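Long-range contacts in type III secretion system effector protein ExoU (Pseudomonas fluorescens, PDB 4QMK), which probably acts as a patatin-like phospholipase effector, delivered into host cells by type III secretion and directed to the plasma membrane by binding phosphatidylinositol 4,5-bisphosphate: residues K77-F81 / I334-E338; A110-G116 / A239-L243. One frame throughout, in Å; residues are numbered along the deposited sequence.

Interaction 1 of 2, residues K77-F81 / I334-E338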
# COMPACT_ATOMS: atom_id res chain seq x y z
N LYS A 77 -8.57 33.49 8.86
CA LYS A 77 -7.79 33.76 10.08
C LYS A 77 -6.34 33.23 9.98
O LYS A 77 -5.45 33.72 10.65
CB LYS A 77 -8.50 33.25 11.35
CG LYS A 77 -9.22 31.91 11.24
CD LYS A 77 -9.57 31.42 12.65
CE LYS A 77 -10.63 30.32 12.73
NZ LYS A 77 -10.12 28.96 12.40
N GLY A 78 -6.11 32.29 9.09
CA GLY A 78 -4.78 31.81 8.86
C GLY A 78 -3.81 32.90 8.46
O GLY A 78 -2.61 32.66 8.45
N ILE A 79 -4.30 34.08 8.14
CA ILE A 79 -3.44 35.13 7.67
C ILE A 79 -2.61 35.59 8.81
O ILE A 79 -1.60 36.22 8.59
CB ILE A 79 -4.26 36.30 7.00
CG1 ILE A 79 -3.34 37.42 6.49
CG2 ILE A 79 -5.26 36.94 7.94
CD1 ILE A 79 -2.38 36.92 5.43
N ALA A 80 -2.97 35.25 10.03
CA ALA A 80 -2.12 35.61 11.20
C ALA A 80 -0.90 34.70 11.39
O ALA A 80 0.06 35.06 12.05
CB ALA A 80 -2.95 35.59 12.48
N PHE A 81 -0.93 33.51 10.83
CA PHE A 81 0.12 32.54 11.14
C PHE A 81 1.55 33.02 10.85
O PHE A 81 2.50 32.61 11.53
CB PHE A 81 -0.12 31.20 10.40
CG PHE A 81 -1.23 30.37 10.96
CD1 PHE A 81 -1.37 30.20 12.31
CD2 PHE A 81 -2.06 29.64 10.11
CE1 PHE A 81 -2.37 29.38 12.84
CE2 PHE A 81 -3.03 28.79 10.62
CZ PHE A 81 -3.19 28.67 11.98
N ILE A 334 0.38 25.11 20.76
CA ILE A 334 -0.89 24.85 20.13
C ILE A 334 -1.42 26.16 19.78
O ILE A 334 -1.57 27.01 20.65
CB ILE A 334 -1.84 24.13 21.13
CG1 ILE A 334 -1.21 22.78 21.51
CG2 ILE A 334 -3.21 23.94 20.51
CD1 ILE A 334 -1.79 22.11 22.77
N VAL A 335 -1.73 26.39 18.54
CA VAL A 335 -2.09 27.79 18.10
C VAL A 335 -3.53 27.90 17.78
O VAL A 335 -3.98 27.26 16.85
CB VAL A 335 -1.28 28.19 16.87
CG1 VAL A 335 -1.57 29.62 16.50
CG2 VAL A 335 0.20 28.02 17.17
N LYS A 336 -4.26 28.65 18.60
CA LYS A 336 -5.69 28.91 18.41
C LYS A 336 -5.98 30.38 18.16
O LYS A 336 -5.15 31.24 18.37
CB LYS A 336 -6.47 28.52 19.65
CG LYS A 336 -6.64 27.04 19.75
CD LYS A 336 -7.34 26.59 21.02
CE LYS A 336 -7.34 25.05 21.04
NZ LYS A 336 -8.08 24.40 22.17
N PHE A 337 -7.21 30.66 17.78
CA PHE A 337 -7.63 32.03 17.58
C PHE A 337 -8.63 32.51 18.65
O PHE A 337 -9.40 31.72 19.20
CB PHE A 337 -8.18 32.15 16.18
CG PHE A 337 -7.18 31.84 15.13
CD1 PHE A 337 -6.97 30.56 14.74
CD2 PHE A 337 -6.43 32.86 14.57
CE1 PHE A 337 -6.02 30.29 13.77
CE2 PHE A 337 -5.48 32.60 13.63
CZ PHE A 337 -5.28 31.31 13.21
N GLU A 338 -8.60 33.83 18.90
CA GLU A 338 -9.45 34.53 19.93
C GLU A 338 -10.94 34.16 20.07
O GLU A 338 -11.62 34.01 19.07
CB GLU A 338 -9.32 36.04 19.70
CG GLU A 338 -10.03 36.89 20.76
CD GLU A 338 -9.79 38.39 20.60
OE1 GLU A 338 -10.50 39.17 21.25
OE2 GLU A 338 -8.90 38.79 19.83

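Interaction 2 of 2, residues A110-G116 / A239-L243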
# COMPACT_ATOMS: atom_id res chain seq x y z
N ALA A 110 0.37 23.84 7.72
CA ALA A 110 1.18 22.83 8.30
C ALA A 110 2.03 22.16 7.23
O ALA A 110 3.20 21.93 7.45
CB ALA A 110 0.33 21.81 8.98
N ALA A 111 1.44 21.87 6.08
CA ALA A 111 2.20 21.23 5.03
C ALA A 111 3.33 22.14 4.54
O ALA A 111 4.49 21.69 4.39
CB ALA A 111 1.32 20.79 3.89
N LEU A 112 3.04 23.43 4.35
CA LEU A 112 4.10 24.34 3.89
C LEU A 112 5.24 24.38 4.89
O LEU A 112 6.41 24.30 4.53
CB LEU A 112 3.54 25.72 3.62
CG LEU A 112 2.55 25.82 2.45
CD1 LEU A 112 2.11 27.25 2.21
CD2 LEU A 112 3.18 25.26 1.20
N LEU A 113 4.92 24.46 6.16
CA LEU A 113 5.98 24.51 7.20
C LEU A 113 6.73 23.20 7.36
O LEU A 113 7.91 23.21 7.52
CB LEU A 113 5.43 24.97 8.55
CG LEU A 113 4.90 26.40 8.60
CD1 LEU A 113 4.19 26.74 9.90
CD2 LEU A 113 6.05 27.35 8.42
N ALA A 114 6.06 22.08 7.24
CA ALA A 114 6.73 20.84 7.44
C ALA A 114 7.74 20.62 6.35
O ALA A 114 8.72 19.89 6.55
CB ALA A 114 5.74 19.68 7.49
N SER A 115 7.50 21.26 5.22
CA SER A 115 8.36 21.19 4.05
C SER A 115 9.58 22.05 4.17
O SER A 115 10.45 22.05 3.28
CB SER A 115 7.59 21.65 2.80
OG SER A 115 6.59 20.70 2.49
N GLY A 116 9.66 22.82 5.23
CA GLY A 116 10.86 23.60 5.48
C GLY A 116 10.81 25.03 4.99
O GLY A 116 11.83 25.62 4.86
N ALA A 239 15.37 21.07 9.27
CA ALA A 239 14.36 22.04 8.84
C ALA A 239 13.06 21.38 8.30
O ALA A 239 12.02 22.01 8.29
CB ALA A 239 14.94 22.96 7.77
N ILE A 240 13.15 20.14 7.82
CA ILE A 240 11.99 19.42 7.34
C ILE A 240 11.36 18.65 8.54
O ILE A 240 12.07 17.99 9.31
CB ILE A 240 12.34 18.37 6.29
CG1 ILE A 240 13.27 18.91 5.20
CG2 ILE A 240 11.06 17.84 5.66
CD1 ILE A 240 12.71 20.09 4.44
N LYS A 241 10.05 18.71 8.65
CA LYS A 241 9.36 18.17 9.80
C LYS A 241 8.40 17.05 9.47
O LYS A 241 7.84 17.00 8.40
CB LYS A 241 8.52 19.27 10.39
CG LYS A 241 9.27 20.27 11.23
CD LYS A 241 10.03 21.33 10.48
CE LYS A 241 10.71 22.32 11.43
NZ LYS A 241 11.76 21.71 12.30
N GLN A 242 8.13 16.17 10.40
CA GLN A 242 7.07 15.20 10.13
C GLN A 242 5.77 15.96 10.12
O GLN A 242 5.69 17.06 10.69
CB GLN A 242 7.02 14.12 11.16
CG GLN A 242 8.30 13.35 11.28
CD GLN A 242 8.25 12.41 12.43
OE1 GLN A 242 7.25 11.73 12.65
NE2 GLN A 242 9.28 12.40 13.21
N LEU A 243 4.75 15.38 9.51
CA LEU A 243 3.50 16.11 9.35
C LEU A 243 2.31 15.25 9.69
O LEU A 243 2.27 14.08 9.29
CB LEU A 243 3.38 16.58 7.91
CG LEU A 243 2.06 17.24 7.47
CD1 LEU A 243 1.86 18.56 8.18
CD2 LEU A 243 2.09 17.47 5.98

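Interaction 1 of 2, residues K77-F81 / I334-E338
Lys77 and Phe81 take hold of the Phe337 ring from two directions, joining a loop to the end of a strand in the patatin-like alpha/beta fold. Residues 77-80 belong to a 3-10 turn in the loop that leads from strand 68-72 to helix 81-90, in a glycine-rich sequence consistent with the oxyanion-hole motif of patatin-like phospholipases. Residues 334-337 form the end of strand 332-337, which lies parallel to strand 68-72, so the contact ties the loop back to the strand beside its own.

The principal interaction is CH-pi. The aliphatic part of Lys77 lies across one face of Phe337, with CD 3.7 Å from the ring centroid and 23° off the normal, displaced toward the rim. Its CG sits between the backbone N and the carbonyl carbon (chi1 39°), a turn that carries the chain over the ring, and CB approaches the same face above CD2 and CE2.

The aromatic pair comes next. The rings of Phe81 and Phe337 meet obliquely, planes at 58° and centroids 5.3 Å apart; Phe81 CE1 comes within 3.5 Å of Phe337 CZ, on the side of the Phe337 plane away from Lys77.

Apolar contacts complete the join. Val335 CG1 reaches the edge of the Phe81 ring, 3.8 Å from CE1, while Leu71 of strand 68-72 touches both residues. Leu385 and Leu414 pack against Ala80. The Ala80 methyl, CB, stands near the plane of the Phe337 ring, 4.1 Å from CE2 at its edge.

Interaction 2 of 2, residues A110-G116 / A239-L243
Ala114, at the last turn of helix 107-114, pushes its methyl into a hollow formed by the chain at 241-243: CB lies 3.5 Å from Lys241 O and 3.9 Å from Leu243 CB. The contact packs this helix, which follows the probable GxSxG nucleophile elbow of the patatin-like fold, on the start of strand 242-251; Ala110 also touches the elbow. Leu243 provides the answering bump. Its CG stands trans to the main-chain N (chi1 173°), which sends both methyls to the helix surface, CD1 against Ala110 CB at 3.7 Å and CD2 against Ala111. The small Ala110, Ala111 and Ala114 let Leu243 lie close to the helix.

At the helix end, the Ile240 side chain lies along the last carbonyls, with CG2 against Ala114 O and CD1 against Ser115 O. Gly116, whose positive phi closes a Schellman motif, brings a bare CA to within 3.4 Å of Ala239 O. One nearly straight hydrogen bond fixes this fit: Lys241 N donates to a lone pair of Ala114 O, 2.8 Å away. Lys241 NZ bonds to Val97 O and Pro238 O.

Around the contact, Leu230 of helix 227-236 packs on Ala114, Ile240 and Leu243, and Val100 of strand 99-103 meets Ala110 and Lys241.

Overall arrangement
Both contacts reach the same mixed sheet, their centres about 17 Å apart and their nearest atoms about 6 Å apart without touching. Along the chain they are nested: 77-81 and 334-338 enclose 110-116 and 239-243. Strand 332-337, and strand 242-251 with the loop that runs into it, supply the second segments; the parallel strands 68-72 and 99-103 separate them in the sheet. Each of these central strands leads toward a first segment, through a glycine-rich loop in interaction 1 and through helix 107-114 in interaction 2. Both contacts pack the elements that follow the two central strands, where patatin-like enzymes probably carry the oxyanion-hole loop and the nucleophile elbow.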